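Local coordinates for protein FimX (Pseudomonas aeruginosa PAO1, PDB 3HV8) that is an EAL-family protein whose EAL domain holds C2E in a pocket at one end of its barrel-like fold, at residues L36-I41 with Y246-Y251. Residues are numbered along the deposited sequence; the frame is centred on the assembly and turned at random.
Sequences LFQPVI and YIQGYY. With C2E (9,9'-[(2R,3R,3aS,5S,7aR,9R,10R,10aS,12S,14aR)-3,5,10,12-tetrahydroxy-5,12-dioxidooctahydro-2H,7H-difuro[3,2-d:3',2'-j][1,3,7,9,2,8]tetraoxadiphosphacyclododecine-2,9-diyl]bis(2-amino-1,9-dihydro-6H-purin-6-one)), chain B.
Strand 33-42 and the short strand 246-247 run antiparallel and meet at one hydrogen-bonded pair, Ile41 with Ile247, before the chain of 246-251 swings away into a loop. The pairing joins the first strand of the EAL domain to its last, as in the modified TIM barrel of this family, where one strand runs against the others; strand 246-247 lies parallel to 224-227 on its other edge. Ile41 N gives a nearly straight bond to Ile247 O (2.8 Å, 173°), almost along the C=O axis, and Ile247 N returns one to Ile41 O. Ile41 O also receives a CA-H...O contact from Tyr246 CA at 3.0 Å. Side chains of Ile41 and Ile247 share one face of the sheet, where Ile247 packs on helix 233-242; Val40 CG1 instead meets Tyr246 CB.

Where the strands diverge, a water bridges them, donating to Pro39 O and accepting from Gly249 N. Beside it the extended side chains of Gln38 and Gln248 cross obliquely, their amide planes stacked 22° apart. Gln248 NE2 reaches Gln38 O only weakly, at 3.5 Å; its stronger partner is Glu52, while Lys193 holds Gln248 OE1. With CG anti to the backbone N (chi1 -177°), Gln38 stretches on to the ligand, and NE2 donates to C2E N7 at 3.1 Å, its rotation also secured by a bond to Gln253 O. Gly249, its backbone strongly extended, brings the chain alongside the same base, with Gly249 CA 3.4 Å from C2E O6. Tyr250 N then donates to C2E O6 in a nearly straight bond of 2.9 Å, and the Tyr250 ring lies against the base with C2E C6 3.4 Å above the ring plane.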
loop_
_atom_site.group_PDB
_atom_site.type_symbol
_atom_site.label_atom_id
_atom_site.label_comp_id
_atom_site.label_asym_id
_atom_site.label_seq_id
_atom_site.Cartn_x
_atom_site.Cartn_y
_atom_site.Cartn_z
ATOM N N LEU A 36 -1.186 7.188 -9.754
ATOM C CA LEU A 36 -2.515 6.659 -9.998
ATOM C C LEU A 36 -3.122 6.233 -8.656
ATOM O O LEU A 36 -2.400 6.020 -7.672
ATOM C CB LEU A 36 -2.457 5.456 -10.939
ATOM C CG LEU A 36 -1.684 5.656 -12.245
ATOM C CD1 LEU A 36 -1.719 4.348 -13.047
ATOM C CD2 LEU A 36 -2.276 6.826 -13.049
ATOM N N PHE A 37 -4.445 6.088 -8.641
ATOM C CA PHE A 37 -5.213 5.846 -7.430
ATOM C C PHE A 37 -6.177 4.718 -7.678
ATOM O O PHE A 37 -6.907 4.733 -8.664
ATOM C CB PHE A 37 -5.962 7.125 -7.053
ATOM C CG PHE A 37 -5.052 8.306 -6.881
ATOM C CD1 PHE A 37 -4.426 8.540 -5.668
ATOM C CD2 PHE A 37 -4.796 9.158 -7.941
ATOM C CE1 PHE A 37 -3.556 9.606 -5.512
ATOM C CE2 PHE A 37 -3.931 10.229 -7.793
ATOM C CZ PHE A 37 -3.316 10.454 -6.574
ATOM N N GLN A 38 -6.166 3.716 -6.807
ATOM C CA GLN A 38 -7.104 2.608 -6.937
ATOM C C GLN A 38 -7.923 2.480 -5.668
ATOM O O GLN A 38 -7.375 2.241 -4.592
ATOM C CB GLN A 38 -6.382 1.293 -7.255
ATOM C CG GLN A 38 -7.368 0.146 -7.471
ATOM C CD GLN A 38 -6.716 -1.145 -7.887
ATOM O OE1 GLN A 38 -5.521 -1.368 -7.665
ATOM N NE2 GLN A 38 -7.501 -2.022 -8.510
ATOM N N PRO A 39 -9.247 2.622 -5.780
ATOM C CA PRO A 39 -10.065 2.661 -4.562
ATOM C C PRO A 39 -10.045 1.337 -3.817
ATOM O O PRO A 39 -9.932 0.259 -4.419
ATOM C CB PRO A 39 -11.477 2.981 -5.089
ATOM C CG PRO A 39 -11.449 2.480 -6.502
ATOM C CD PRO A 39 -10.055 2.797 -7.002
ATOM N N VAL A 40 -10.122 1.442 -2.491
ATOM C CA VAL A 40 -10.225 0.305 -1.590
ATOM C C VAL A 40 -11.602 0.420 -0.939
ATOM O O VAL A 40 -11.920 1.427 -0.306
ATOM C CB VAL A 40 -9.077 0.322 -0.527
ATOM C CG1 VAL A 40 -9.215 -0.816 0.457
ATOM C CG2 VAL A 40 -7.703 0.256 -1.226
ATOM N N ILE A 41 -12.413 -0.615 -1.111
ATOM C CA ILE A 41 -13.834 -0.548 -0.791
ATOM C C ILE A 41 -14.146 -1.216 0.557
ATOM O O ILE A 41 -13.746 -2.356 0.789
ATOM C CB ILE A 41 -14.650 -1.195 -1.951
ATOM C CG1 ILE A 41 -14.802 -0.205 -3.115
ATOM C CG2 ILE A 41 -16.024 -1.610 -1.478
ATOM C CD1 ILE A 41 -13.521 0.095 -3.858
ATOM N N TYR A 246 -12.381 -5.128 3.677
ATOM C CA TYR A 246 -12.212 -4.316 2.487
ATOM C C TYR A 246 -11.817 -5.186 1.312
ATOM O O TYR A 246 -11.187 -6.238 1.486
ATOM C CB TYR A 246 -11.080 -3.278 2.646
ATOM C CG TYR A 246 -11.223 -2.308 3.789
ATOM C CD1 TYR A 246 -11.770 -1.049 3.592
ATOM C CD2 TYR A 246 -10.747 -2.630 5.058
ATOM C CE1 TYR A 246 -11.896 -0.147 4.646
ATOM C CE2 TYR A 246 -10.877 -1.743 6.109
ATOM C CZ TYR A 246 -11.430 -0.500 5.890
ATOM O OH TYR A 246 -11.546 0.402 6.934
ATOM N N ILE A 247 -12.191 -4.721 0.121
ATOM C CA ILE A 247 -11.765 -5.357 -1.115
ATOM C C ILE A 247 -11.257 -4.338 -2.138
ATOM O O ILE A 247 -11.511 -3.132 -2.036
ATOM C CB ILE A 247 -12.898 -6.230 -1.723
ATOM C CG1 ILE A 247 -14.137 -5.372 -1.986
ATOM C CG2 ILE A 247 -13.184 -7.437 -0.823
ATOM C CD1 ILE A 247 -15.255 -6.139 -2.722
ATOM N N GLN A 248 -10.511 -4.838 -3.117
ATOM C CA GLN A 248 -9.931 -4.019 -4.157
ATOM C C GLN A 248 -9.756 -4.902 -5.390
ATOM O O GLN A 248 -9.545 -6.117 -5.266
ATOM C CB GLN A 248 -8.561 -3.504 -3.698
ATOM C CG GLN A 248 -7.976 -2.423 -4.581
ATOM C CD GLN A 248 -6.504 -2.212 -4.302
ATOM O OE1 GLN A 248 -5.741 -3.168 -4.204
ATOM N NE2 GLN A 248 -6.103 -0.962 -4.188
ATOM N N GLY A 249 -9.835 -4.291 -6.569
ATOM C CA GLY A 249 -9.579 -5.032 -7.791
ATOM C C GLY A 249 -10.127 -4.354 -9.019
ATOM O O GLY A 249 -10.888 -3.390 -8.927
ATOM N N TYR A 250 -9.707 -4.849 -10.178
ATOM C CA TYR A 250 -10.211 -4.343 -11.447
ATOM C C TYR A 250 -11.743 -4.376 -11.526
ATOM O O TYR A 250 -12.349 -3.520 -12.169
ATOM C CB TYR A 250 -9.612 -5.138 -12.617
ATOM C CG TYR A 250 -8.133 -4.938 -12.859
ATOM C CD1 TYR A 250 -7.367 -5.944 -13.440
ATOM C CD2 TYR A 250 -7.496 -3.749 -12.517
ATOM C CE1 TYR A 250 -6.007 -5.770 -13.668
ATOM C CE2 TYR A 250 -6.139 -3.570 -12.744
ATOM C CZ TYR A 250 -5.401 -4.579 -13.323
ATOM O OH TYR A 250 -4.050 -4.402 -13.546
ATOM N N TYR A 251 -12.358 -5.366 -10.886
ATOM C CA TYR A 251 -13.824 -5.501 -10.901
ATOM C C TYR A 251 -14.524 -4.284 -10.288
ATOM O O TYR A 251 -15.601 -3.885 -10.736
ATOM C CB TYR A 251 -14.275 -6.780 -10.191
ATOM C CG TYR A 251 -15.702 -7.193 -10.506
ATOM C CD1 TYR A 251 -16.740 -6.922 -9.621
ATOM C CD2 TYR A 251 -16.004 -7.858 -11.689
ATOM C CE1 TYR A 251 -18.048 -7.302 -9.910
ATOM C CE2 TYR A 251 -17.311 -8.244 -11.988
ATOM C CZ TYR A 251 -18.323 -7.963 -11.093
ATOM O OH TYR A 251 -19.618 -8.349 -11.387
HETATM P P1 C2E B . 1.505 -4.493 -5.417
HETATM O O2P C2E B . 1.041 -4.976 -3.967
HETATM O O1P C2E B . 1.636 -5.713 -6.239
HETATM O "O5'" C2E B . 0.427 -3.621 -6.202
HETATM C "C5'" C2E B . -0.639 -4.325 -6.869
HETATM C "C4'" C2E B . -0.380 -4.561 -8.372
HETATM O "O4'" C2E B . -1.544 -5.205 -8.945
HETATM C "C3'" C2E B . -0.329 -3.176 -9.004
HETATM O "O3'" C2E B . 0.644 -3.173 -10.060
HETATM C "C2'" C2E B . -1.770 -2.931 -9.508
HETATM O "O2'" C2E B . -1.841 -2.080 -10.637
HETATM C "C1'" C2E B . -2.187 -4.353 -9.882
HETATM N N9 C2E B . -3.620 -4.604 -9.834
HETATM C C8 C2E B . -4.578 -3.852 -9.195
HETATM N N7 C2E B . -5.726 -4.488 -9.223
HETATM C C5 C2E B . -5.558 -5.663 -9.898
HETATM C C6 C2E B . -6.426 -6.724 -10.239
HETATM O O6 C2E B . -7.608 -6.761 -9.890
HETATM N N1 C2E B . -5.896 -7.731 -10.948
HETATM C C2 C2E B . -4.589 -7.740 -11.326
HETATM N N2 C2E B . -4.120 -8.809 -12.044
HETATM N N3 C2E B . -3.771 -6.762 -11.015
HETATM C C4 C2E B . -4.225 -5.729 -10.303
HETATM P P11 C2E B . 1.650 -1.919 -10.120
HETATM O O21 C2E B . 2.559 -2.100 -11.392
HETATM O O11 C2E B . 0.913 -0.641 -10.045
HETATM O O5A C2E B . 2.504 -2.035 -8.789
HETATM C C5A C2E B . 3.334 -3.189 -8.595
HETATM C C4A C2E B . 4.193 -3.028 -7.343
HETATM O O4A C2E B . 5.044 -1.883 -7.498
HETATM C C3A C2E B . 3.407 -2.762 -6.058
HETATM O O3A C2E B . 2.992 -3.957 -5.409
HETATM C C2A C2E B . 4.492 -2.119 -5.191
HETATM O O2A C2E B . 5.399 -3.122 -4.701
HETATM C C1A C2E B . 5.275 -1.306 -6.229
HETATM N N91 C2E B . 4.766 0.060 -6.235
HETATM C C81 C2E B . 3.750 0.591 -6.978
HETATM N N71 C2E B . 3.629 1.854 -6.674
HETATM C C51 C2E B . 4.601 2.210 -5.781
HETATM C C61 C2E B . 4.993 3.399 -5.134
HETATM O O61 C2E B . 4.359 4.458 -5.219
HETATM N N11 C2E B . 6.068 3.298 -4.308
HETATM C C21 C2E B . 6.749 2.128 -4.105
HETATM N N21 C2E B . 7.792 2.106 -3.224
HETATM N N31 C2E B . 6.382 1.012 -4.677
HETATM C C41 C2E B . 5.339 1.048 -5.515
HETATM O O HOH W 1 -10.474 -1.390 -6.669
#